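Local coordinates for protein beta-fructofuranosidase (Bifidobacterium adolescentis, PDB 6NOB) that probably hydrolyses terminal beta-D-fructofuranoside residues, as in sucrose, as a member of glycoside hydrolase family 32, at residues Leu561-Gly565 / Thr566-Asp570; His505-Gly509 / Asp510-Thr514; Asn207-Gly211 / Asn212-Ala216; Cys274-Gly278 / Glu279-Pro283. All blocks are in the same frame, centred on the assembly; numbering follows the deposited sequence. Where two conformers were deposited one is given.

In the fold
Along the chain the order is contact 3, contact 4, contact 2, contact 1. All four are local turns or loops that join neighbouring strands. Contacts 3 and 4 lie within the family 32 N-terminal domain, the five-bladed beta-propeller of this family. Each links strands of one sheet: 190-202 to 216-227, and 268-273 to 285-295. Their centres are about 19 Å apart, and they touch where P208 packs on C274. Contacts 1 and 2 belong to the C-terminal beta-sandwich. They sit on the same seven-stranded antiparallel sheet, with centres about 24 Å apart. Contacts 1 and 3 have centres about 46 Å apart. Each contact joins strands within its own domain; contact 1 also touches M460 of the propeller.

Contact 1 (Leu561-Gly565 / Thr566-Asp570); sequences LVAKG and TAVED
A563 and T566 open two successive beta turns at the end of strand 558-564: a type II turn from A563 to T566, then a type I turn from T566 to E569. G565, inside the first turn, takes positive phi, which favours glycine. T566 also forms an ST turn.

The hydrogen bonds centre on the A563 carbonyl. T566 OG1 donates to A563 O at 2.8 Å, with the donor tilted 27° from the carbonyl plane. T566 N makes a weak bond to the same oxygen. OG1 in turn accepts from V568 N at 3.1 Å, so this hydroxyl ties the first turn to the second. Its chi1 of 81° puts OG1 between the backbone N and the carbonyl carbon of T566, where it can donate to A563 O and accept from V568 N. E569 N closes the second turn on T566 O. A water accepts from A563 N and makes a weak bond to V568 O.

The apolar part is small. A563 CB meets V568 CG2 at 4.2 Å and lies beside the T566 methyl. M605 of the facing sheet touches A563; F573 of neighbouring strand 573-574 touches V568.

The E569 chain runs extended past the strand end. Its CG lies against K564 CA, and its carboxylate comes up to the backbone of G565. OE2 has R546 as a long, weak ion-pair partner. E569 CA gives a C-H...O contact to A563 O at 3.3 Å.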
loop_
_atom_site.group_PDB
_atom_site.type_symbol
_atom_site.label_atom_id
_atom_site.label_comp_id
_atom_site.label_asym_id
_atom_site.label_seq_id
_atom_site.Cartn_x
_atom_site.Cartn_y
_atom_site.Cartn_z
ATOM N N LEU A 561 7.005 8.044 19.323
ATOM C CA LEU A 561 5.631 8.486 19.156
ATOM C C LEU A 561 4.771 7.895 20.264
ATOM O O LEU A 561 5.011 6.779 20.734
ATOM C CB LEU A 561 5.085 8.063 17.791
ATOM C CG LEU A 561 5.457 8.919 16.578
ATOM C CD1 LEU A 561 5.064 8.208 15.289
ATOM C CD2 LEU A 561 4.807 10.294 16.657
ATOM N N VAL A 562 3.772 8.661 20.698
ATOM C CA VAL A 562 2.844 8.227 21.737
ATOM C C VAL A 562 1.424 8.468 21.246
ATOM O O VAL A 562 1.100 9.569 20.787
ATOM C CB VAL A 562 3.079 8.962 23.071
ATOM C CG1 VAL A 562 2.299 8.284 24.187
ATOM C CG2 VAL A 562 4.565 9.018 23.405
ATOM N N ALA A 563 0.581 7.447 21.349
ATOM C CA ALA A 563 -0.813 7.513 20.909
ATOM C C ALA A 563 -1.718 7.234 22.106
ATOM O O ALA A 563 -2.315 6.161 22.213
ATOM C CB ALA A 563 -1.069 6.526 19.762
ATOM N N LYS A 564 -1.823 8.213 23.003
ATOM C CA LYS A 564 -2.595 8.033 24.224
ATOM C C LYS A 564 -4.085 7.958 23.916
ATOM O O LYS A 564 -4.597 8.676 23.053
ATOM C CB LYS A 564 -2.312 9.173 25.203
ATOM C CG LYS A 564 -0.883 9.187 25.723
ATOM C CD LYS A 564 -0.650 10.290 26.748
ATOM C CE LYS A 564 0.434 9.890 27.744
ATOM N NZ LYS A 564 1.440 10.970 27.952
ATOM N N GLY A 565 -4.782 7.078 24.637
ATOM C CA GLY A 565 -6.201 6.867 24.446
ATOM C C GLY A 565 -6.567 5.953 23.300
ATOM O O GLY A 565 -7.738 5.566 23.189
ATOM N N THR A 566 -5.613 5.589 22.448
ATOM C CA THR A 566 -5.868 4.732 21.303
ATOM C C THR A 566 -5.703 3.263 21.679
ATOM O O THR A 566 -5.252 2.915 22.773
ATOM C CB THR A 566 -4.924 5.080 20.155
ATOM O OG1 THR A 566 -3.655 4.455 20.384
ATOM C CG2 THR A 566 -4.728 6.581 20.071
ATOM N N ALA A 567 -6.069 2.390 20.738
ATOM C CA ALA A 567 -5.917 0.954 20.934
ATOM C C ALA A 567 -4.459 0.512 20.952
ATOM O O ALA A 567 -4.180 -0.623 21.353
ATOM C CB ALA A 567 -6.674 0.194 19.843
ATOM N N VAL A 568 -3.529 1.370 20.532
ATOM C CA VAL A 568 -2.111 1.031 20.526
ATOM C C VAL A 568 -1.372 1.935 21.502
ATOM O O VAL A 568 -0.178 2.208 21.335
ATOM C CB VAL A 568 -1.519 1.136 19.108
ATOM C CG1 VAL A 568 -2.161 0.102 18.191
ATOM C CG2 VAL A 568 -1.712 2.541 18.547
ATOM N N GLU A 569 -2.082 2.403 22.532
ATOM C CA GLU A 569 -1.458 3.240 23.551
ATOM C C GLU A 569 -0.352 2.498 24.297
ATOM O O GLU A 569 0.585 3.126 24.804
ATOM C CB GLU A 569 -2.524 3.736 24.530
ATOM C CG GLU A 569 -2.014 4.687 25.598
ATOM C CD GLU A 569 -3.082 5.066 26.607
ATOM O OE1 GLU A 569 -2.933 6.123 27.257
ATOM O OE2 GLU A 569 -4.068 4.309 26.749
ATOM N N ASP A 570 -0.434 1.170 24.361
ATOM C CA ASP A 570 0.507 0.349 25.112
ATOM C C ASP A 570 1.742 -0.038 24.304
ATOM O O ASP A 570 2.553 -0.840 24.781
ATOM C CB ASP A 570 -0.193 -0.917 25.622
ATOM C CG ASP A 570 -0.912 -1.678 24.514
ATOM O OD1 ASP A 570 -1.247 -1.063 23.479
ATOM O OD2 ASP A 570 -1.137 -2.897 24.678
HETATM O O HOH W 1 1.873 4.726 22.146
#

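Contact 2 (His505-Gly509 / Asp510-Thr514); sequences HGDGG and DMVVT
H505 and V512 form an antiparallel hydrogen-bonded pair in a short beta hairpin. A type I' turn from D507 to D510 joins its two strands.

The backbone polar groups of this pair satisfy each other. V512 N gives to H505 O at 2.9 Å, nearly along the C=O axis. H505 N gives to V512 O at 3.1 Å and lies in the carbonyl plane. G506 and M511 follow as a non-hydrogen-bonded pair. D510 O accepts from D507 N at 2.8 Å, tilted 18° from the carbonyl plane, and also takes a CA-H...O contact from G506 CA. The return bond, D510 N to D507 O, is weak at 3.4 Å. The turn passes through G508 and G509, both with positive phi, a backbone that favours glycine.

D507, D510 and V512 project on one face of the hairpin. V512 CG2 packs on D507 CB at 3.8 Å. The carboxylates of D507 and D510 stay apart, with D507 OD2 5.2 Å from D510 OD2. Both OD2 atoms form salt bridges with R617 NH1. That shared cation would be expected to offset the repulsion between the two acids.

Strand 505-507 is one edge strand of the seven-stranded sheet. Strand 510-515 lies between it and strand 614-620, bonding to the latter through M511 with I618 and V513 with L616. On the other face M511 and V513 pack on strand 624-632 of the second sheet.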
loop_
_atom_site.group_PDB
_atom_site.type_symbol
_atom_site.label_atom_id
_atom_site.label_comp_id
_atom_site.label_asym_id
_atom_site.label_seq_id
_atom_site.Cartn_x
_atom_site.Cartn_y
_atom_site.Cartn_z
ATOM N N HIS A 505 3.200 31.342 17.981
ATOM C CA HIS A 505 3.047 32.214 19.131
ATOM C C HIS A 505 3.344 31.453 20.414
ATOM O O HIS A 505 3.292 30.222 20.474
ATOM C CB HIS A 505 1.651 32.850 19.173
ATOM C CG HIS A 505 1.653 34.305 18.811
ATOM N ND1 HIS A 505 1.918 35.301 19.726
ATOM C CD2 HIS A 505 1.458 34.928 17.624
ATOM C CE1 HIS A 505 1.872 36.476 19.122
ATOM N NE2 HIS A 505 1.597 36.278 17.846
ATOM N N GLY A 506 3.712 32.216 21.441
ATOM C CA GLY A 506 4.164 31.639 22.694
ATOM C C GLY A 506 3.045 31.515 23.716
ATOM O O GLY A 506 2.174 32.377 23.815
ATOM N N ASP A 507 3.094 30.422 24.484
ATOM C CA ASP A 507 2.142 30.147 25.559
ATOM C C ASP A 507 2.938 29.700 26.789
ATOM O O ASP A 507 2.843 28.551 27.227
ATOM C CB ASP A 507 1.112 29.093 25.133
ATOM C CG ASP A 507 0.012 28.891 26.166
ATOM O OD1 ASP A 507 -0.009 29.619 27.181
ATOM O OD2 ASP A 507 -0.835 27.994 25.962
ATOM N N GLY A 508 3.731 30.621 27.337
ATOM C CA GLY A 508 4.533 30.353 28.516
ATOM C C GLY A 508 5.431 29.140 28.387
ATOM O O GLY A 508 5.141 28.084 28.958
ATOM N N GLY A 509 6.526 29.274 27.639
ATOM C CA GLY A 509 7.410 28.162 27.367
ATOM C C GLY A 509 6.949 27.233 26.267
ATOM O O GLY A 509 7.786 26.548 25.664
ATOM N N ASP A 510 5.651 27.179 25.986
ATOM C CA ASP A 510 5.130 26.393 24.879
ATOM C C ASP A 510 5.124 27.225 23.604
ATOM O O ASP A 510 4.761 28.405 23.620
ATOM C CB ASP A 510 3.708 25.907 25.179
ATOM C CG ASP A 510 3.683 24.600 25.946
ATOM O OD1 ASP A 510 4.765 24.057 26.242
ATOM O OD2 ASP A 510 2.575 24.112 26.251
ATOM N N MET A 511 5.536 26.607 22.504
ATOM C CA MET A 511 5.358 27.176 21.175
ATOM C C MET A 511 4.117 26.550 20.554
ATOM O O MET A 511 3.988 25.322 20.523
ATOM C CB MET A 511 6.587 26.932 20.298
ATOM C CG MET A 511 7.872 27.527 20.857
ATOM S SD MET A 511 9.274 27.375 19.733
ATOM C CE MET A 511 10.590 28.073 20.731
ATOM N N VAL A 512 3.201 27.391 20.080
ATOM C CA VAL A 512 1.884 26.950 19.634
ATOM C C VAL A 512 1.676 27.396 18.193
ATOM O O VAL A 512 1.959 28.548 17.845
ATOM C CB VAL A 512 0.766 27.494 20.544
ATOM C CG1 VAL A 512 -0.597 27.036 20.050
ATOM C CG2 VAL A 512 0.989 27.051 21.984
ATOM N N VAL A 513 1.184 26.480 17.362
ATOM C CA VAL A 513 0.830 26.757 15.975
ATOM C C VAL A 513 -0.579 26.228 15.740
ATOM O O VAL A 513 -0.841 25.038 15.959
ATOM C CB VAL A 513 1.817 26.118 14.984
ATOM C CG1 VAL A 513 1.259 26.175 13.569
ATOM C CG2 VAL A 513 3.166 26.814 15.051
ATOM N N THR A 514 -1.481 27.103 15.302
ATOM C CA THR A 514 -2.830 26.685 14.938
ATOM C C THR A 514 -2.830 26.139 13.516
ATOM O O THR A 514 -2.333 26.789 12.592
ATOM C CB THR A 514 -3.812 27.851 15.058
ATOM O OG1 THR A 514 -3.816 28.337 16.406
ATOM C CG2 THR A 514 -5.219 27.404 14.689
#

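Contact 3 (Asn207-Gly211 / Asn212-Ala216); sequences NPVAG and NEANA
G211 and A214 meet in a tight bend of the loop between strands 190-202 and 216-227 of a propeller sheet. G211 is the most enclosed residue of the contact. Its carbonyl oxygen accepts from A214 N at 3.2 Å. The N-H points well at the oxygen, with an angle of 162°. The donor nevertheless stands above the carbonyl plane, 74° out of it, and so is not on a lone pair. One residue earlier, A210 O takes a weak, bent bond from E213 N.

A214 points its methyl toward 207-211. Its CB lies 3.5 Å from G211 O and 3.6 Å from A210 O. V209 also reaches A214. Its CG2 touches A214 CA at 3.6 Å and A214 CB at 3.9 Å. V209 CG1 stands anti to the carbonyl carbon (chi1 -62°), which leaves CG2 between the backbone N and the carbonyl carbon, turned to A214.

N212 and E213 are exposed. E213 runs extended beyond CG and brings OE1 alongside A210 CB at 3.8 Å. Next in the chain, N215 and A216 both face V202 as a classic beta bulge at the start of strand 216-227.

The bend thus has one sound backbone bond, A214 N to G211 O, one weak one and a small apolar patch. Other backbone groups are satisfied from outside: A214 O by Q139, N212 N by D444, and V209 by T201 of strand 190-202.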
loop_
_atom_site.group_PDB
_atom_site.type_symbol
_atom_site.label_atom_id
_atom_site.label_comp_id
_atom_site.label_asym_id
_atom_site.label_seq_id
_atom_site.Cartn_x
_atom_site.Cartn_y
_atom_site.Cartn_z
ATOM N N ASN A 207 11.659 -6.429 -24.226
ATOM C CA ASN A 207 12.929 -6.023 -23.631
ATOM C C ASN A 207 12.676 -4.958 -22.570
ATOM O O ASN A 207 12.032 -3.947 -22.863
ATOM C CB ASN A 207 13.884 -5.459 -24.677
ATOM C CG ASN A 207 14.265 -6.470 -25.725
ATOM O OD1 ASN A 207 14.955 -7.447 -25.436
ATOM N ND2 ASN A 207 13.843 -6.228 -26.960
ATOM N N PRO A 208 13.156 -5.149 -21.342
ATOM C CA PRO A 208 13.040 -4.080 -20.341
ATOM C C PRO A 208 13.762 -2.823 -20.805
ATOM O O PRO A 208 14.925 -2.866 -21.214
ATOM C CB PRO A 208 13.694 -4.691 -19.095
ATOM C CG PRO A 208 13.593 -6.166 -19.299
ATOM C CD PRO A 208 13.732 -6.379 -20.777
ATOM N N VAL A 209 13.042 -1.699 -20.771
ATOM C CA VAL A 209 13.569 -0.397 -21.160
ATOM C C VAL A 209 13.068 0.643 -20.167
ATOM O O VAL A 209 12.178 0.384 -19.353
ATOM C CB VAL A 209 13.160 0.007 -22.594
ATOM C CG1 VAL A 209 13.702 -0.980 -23.617
ATOM C CG2 VAL A 209 11.648 0.116 -22.696
ATOM N N ALA A 210 13.651 1.837 -20.252
ATOM C CA ALA A 210 13.187 2.960 -19.451
ATOM C C ALA A 210 11.716 3.242 -19.736
ATOM O O ALA A 210 11.214 2.992 -20.835
ATOM C CB ALA A 210 14.029 4.205 -19.738
ATOM N N GLY A 211 11.028 3.779 -18.728
ATOM C CA GLY A 211 9.585 3.932 -18.829
ATOM C C GLY A 211 9.144 4.893 -19.917
ATOM O O GLY A 211 8.121 4.672 -20.571
ATOM N N ASN A 212 9.895 5.978 -20.122
ATOM C CA ASN A 212 9.493 6.952 -21.131
ATOM C C ASN A 212 9.624 6.403 -22.544
ATOM O O ASN A 212 8.917 6.868 -23.444
ATOM C CB ASN A 212 10.302 8.241 -20.980
ATOM C CG ASN A 212 9.658 9.225 -20.014
ATOM O OD1 ASN A 212 8.743 8.873 -19.266
ATOM N ND2 ASN A 212 10.131 10.466 -20.028
ATOM N N GLU A 213 10.491 5.414 -22.750
ATOM C CA GLU A 213 10.683 4.789 -24.050
ATOM C C GLU A 213 9.877 3.510 -24.217
ATOM O O GLU A 213 9.963 2.877 -25.275
ATOM C CB GLU A 213 12.163 4.472 -24.266
ATOM C CG GLU A 213 13.119 5.525 -23.743
ATOM C CD GLU A 213 14.569 5.104 -23.883
ATOM O OE1 GLU A 213 15.397 5.540 -23.055
ATOM O OE2 GLU A 213 14.878 4.331 -24.816
ATOM N N ALA A 214 9.115 3.111 -23.203
ATOM C CA ALA A 214 8.464 1.813 -23.212
ATOM C C ALA A 214 7.231 1.813 -24.110
ATOM O O ALA A 214 6.637 2.854 -24.410
ATOM C CB ALA A 214 8.076 1.396 -21.792
ATOM N N ASN A 215 6.850 0.610 -24.542
ATOM C CA ASN A 215 5.640 0.406 -25.322
ATOM C C ASN A 215 4.512 -0.230 -24.530
ATOM O O ASN A 215 3.360 -0.167 -24.972
ATOM C CB ASN A 215 5.939 -0.467 -26.548
ATOM C CG ASN A 215 6.760 0.260 -27.589
ATOM O OD1 ASN A 215 7.929 -0.061 -27.813
ATOM N ND2 ASN A 215 6.155 1.255 -28.229
ATOM N N ALA A 216 4.812 -0.833 -23.382
ATOM C CA ALA A 216 3.803 -1.477 -22.555
ATOM C C ALA A 216 4.360 -1.662 -21.151
ATOM O O ALA A 216 5.576 -1.632 -20.936
ATOM C CB ALA A 216 3.370 -2.826 -23.139
#

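Contact 4 (Cys274-Gly278 / Glu279-Pro283); sequences CGMGG and EALDP
G278 and L281 are the ends of a type I beta turn, closed by a long, weak hydrogen bond from L281 N to G278 O at 3.5 Å. The bond is straight, at 172°. G278 takes positive phi and backbone angles that call for glycine.

The side-chain contact is between M276 and L281. L281 points its CD1 methyl back to M276, two residues before the turn begins, and meets M276 CB at 3.6 Å. The M276 chain bends at chi3 (-64°), which folds its end round so that CE also reaches L281 CD1, at 3.8 Å. CD1 is therefore touched by both ends of the methionine side chain. M276 also packs on L379 and Q381 of strand 377-382; L281 packs on Y287 of strand 285-295. The pair thus links this loop to two strands.

Two waters bridge backbone groups of the turn. One donates to G277 O at 3.0 Å and accepts from A280 N at 3.1 Å. The other donates to G278 O at 2.6 Å and to L281 O at 2.8 Å. Outside the turn, G277 N bonds to Q381 and D282 N to Y287.

The direct polar closure across this surface turn is slight. With one weak direct bond, the turn probably depends also on the water bridges and on the M276-L281 contact.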
loop_
_atom_site.group_PDB
_atom_site.type_symbol
_atom_site.label_atom_id
_atom_site.label_comp_id
_atom_site.label_asym_id
_atom_site.label_seq_id
_atom_site.Cartn_x
_atom_site.Cartn_y
_atom_site.Cartn_z
ATOM N N CYS A 274 15.155 -5.284 -12.559
ATOM C CA CYS A 274 15.973 -5.441 -13.751
ATOM C C CYS A 274 17.224 -4.580 -13.751
ATOM O O CYS A 274 18.072 -4.762 -14.630
ATOM C CB CYS A 274 15.140 -5.131 -15.006
ATOM S SG CYS A 274 13.816 -6.307 -15.287
ATOM N N GLY A 275 17.374 -3.669 -12.790
ATOM C CA GLY A 275 18.446 -2.696 -12.837
ATOM C C GLY A 275 19.595 -2.927 -11.876
ATOM O O GLY A 275 20.363 -1.998 -11.607
ATOM N N MET A 276 19.742 -4.145 -11.361
ATOM C CA MET A 276 20.823 -4.443 -10.433
ATOM C C MET A 276 22.077 -4.910 -11.172
ATOM O O MET A 276 22.060 -5.204 -12.370
ATOM C CB MET A 276 20.391 -5.501 -9.419
ATOM C CG MET A 276 19.439 -4.998 -8.359
ATOM S SD MET A 276 19.097 -6.244 -7.103
ATOM C CE MET A 276 18.269 -7.491 -8.080
ATOM N N GLY A 277 23.180 -4.975 -10.428
ATOM C CA GLY A 277 24.452 -5.412 -10.966
ATOM C C GLY A 277 25.306 -6.117 -9.932
ATOM O O GLY A 277 24.816 -6.476 -8.856
ATOM N N GLY A 278 26.580 -6.321 -10.240
ATOM C CA GLY A 278 27.490 -7.007 -9.346
ATOM C C GLY A 278 27.807 -8.414 -9.823
ATOM O O GLY A 278 27.194 -8.957 -10.744
ATOM N N GLU A 279 28.791 -9.017 -9.150
ATOM C CA GLU A 279 29.311 -10.312 -9.578
ATOM C C GLU A 279 28.331 -11.455 -9.353
ATOM O O GLU A 279 28.526 -12.537 -9.918
ATOM C CB GLU A 279 30.619 -10.611 -8.848
ATOM C CG GLU A 279 31.821 -9.880 -9.412
ATOM C CD GLU A 279 33.120 -10.604 -9.134
ATOM O OE1 GLU A 279 33.075 -11.819 -8.847
ATOM O OE2 GLU A 279 34.187 -9.957 -9.197
ATOM N N ALA A 280 27.290 -11.251 -8.550
ATOM C CA ALA A 280 26.387 -12.334 -8.187
ATOM C C ALA A 280 25.222 -12.506 -9.152
ATOM O O ALA A 280 24.511 -13.512 -9.061
ATOM C CB ALA A 280 25.842 -12.110 -6.772
ATOM N N LEU A 281 25.011 -11.569 -10.075
ATOM C CA LEU A 281 23.845 -11.585 -10.944
ATOM C C LEU A 281 24.247 -11.718 -12.406
ATOM O O LEU A 281 25.312 -11.254 -12.827
ATOM C CB LEU A 281 23.003 -10.317 -10.763
ATOM C CG LEU A 281 22.432 -10.109 -9.363
ATOM C CD1 LEU A 281 21.580 -8.855 -9.319
ATOM C CD2 LEU A 281 21.624 -11.326 -8.940
ATOM N N ASP A 282 23.375 -12.363 -13.177
ATOM C CA ASP A 282 23.532 -12.475 -14.619
ATOM C C ASP A 282 22.929 -11.234 -15.262
ATOM O O ASP A 282 21.712 -11.025 -15.178
ATOM C CB ASP A 282 22.858 -13.749 -15.138
ATOM C CG ASP A 282 23.239 -14.079 -16.571
ATOM O OD1 ASP A 282 23.693 -13.173 -17.303
ATOM O OD2 ASP A 282 23.080 -15.254 -16.970
ATOM N N PRO A 283 23.737 -10.389 -15.909
ATOM C CA PRO A 283 23.186 -9.155 -16.493
ATOM C C PRO A 283 22.189 -9.403 -17.611
ATOM O O PRO A 283 21.420 -8.493 -17.947
ATOM C CB PRO A 283 24.433 -8.420 -17.003
ATOM C CG PRO A 283 25.433 -9.504 -17.243
ATOM C CD PRO A 283 25.176 -10.543 -16.185
HETATM O O HOH W 2 25.847 -8.866 -7.298
HETATM O O HOH W 3 25.538 -8.450 -12.742
#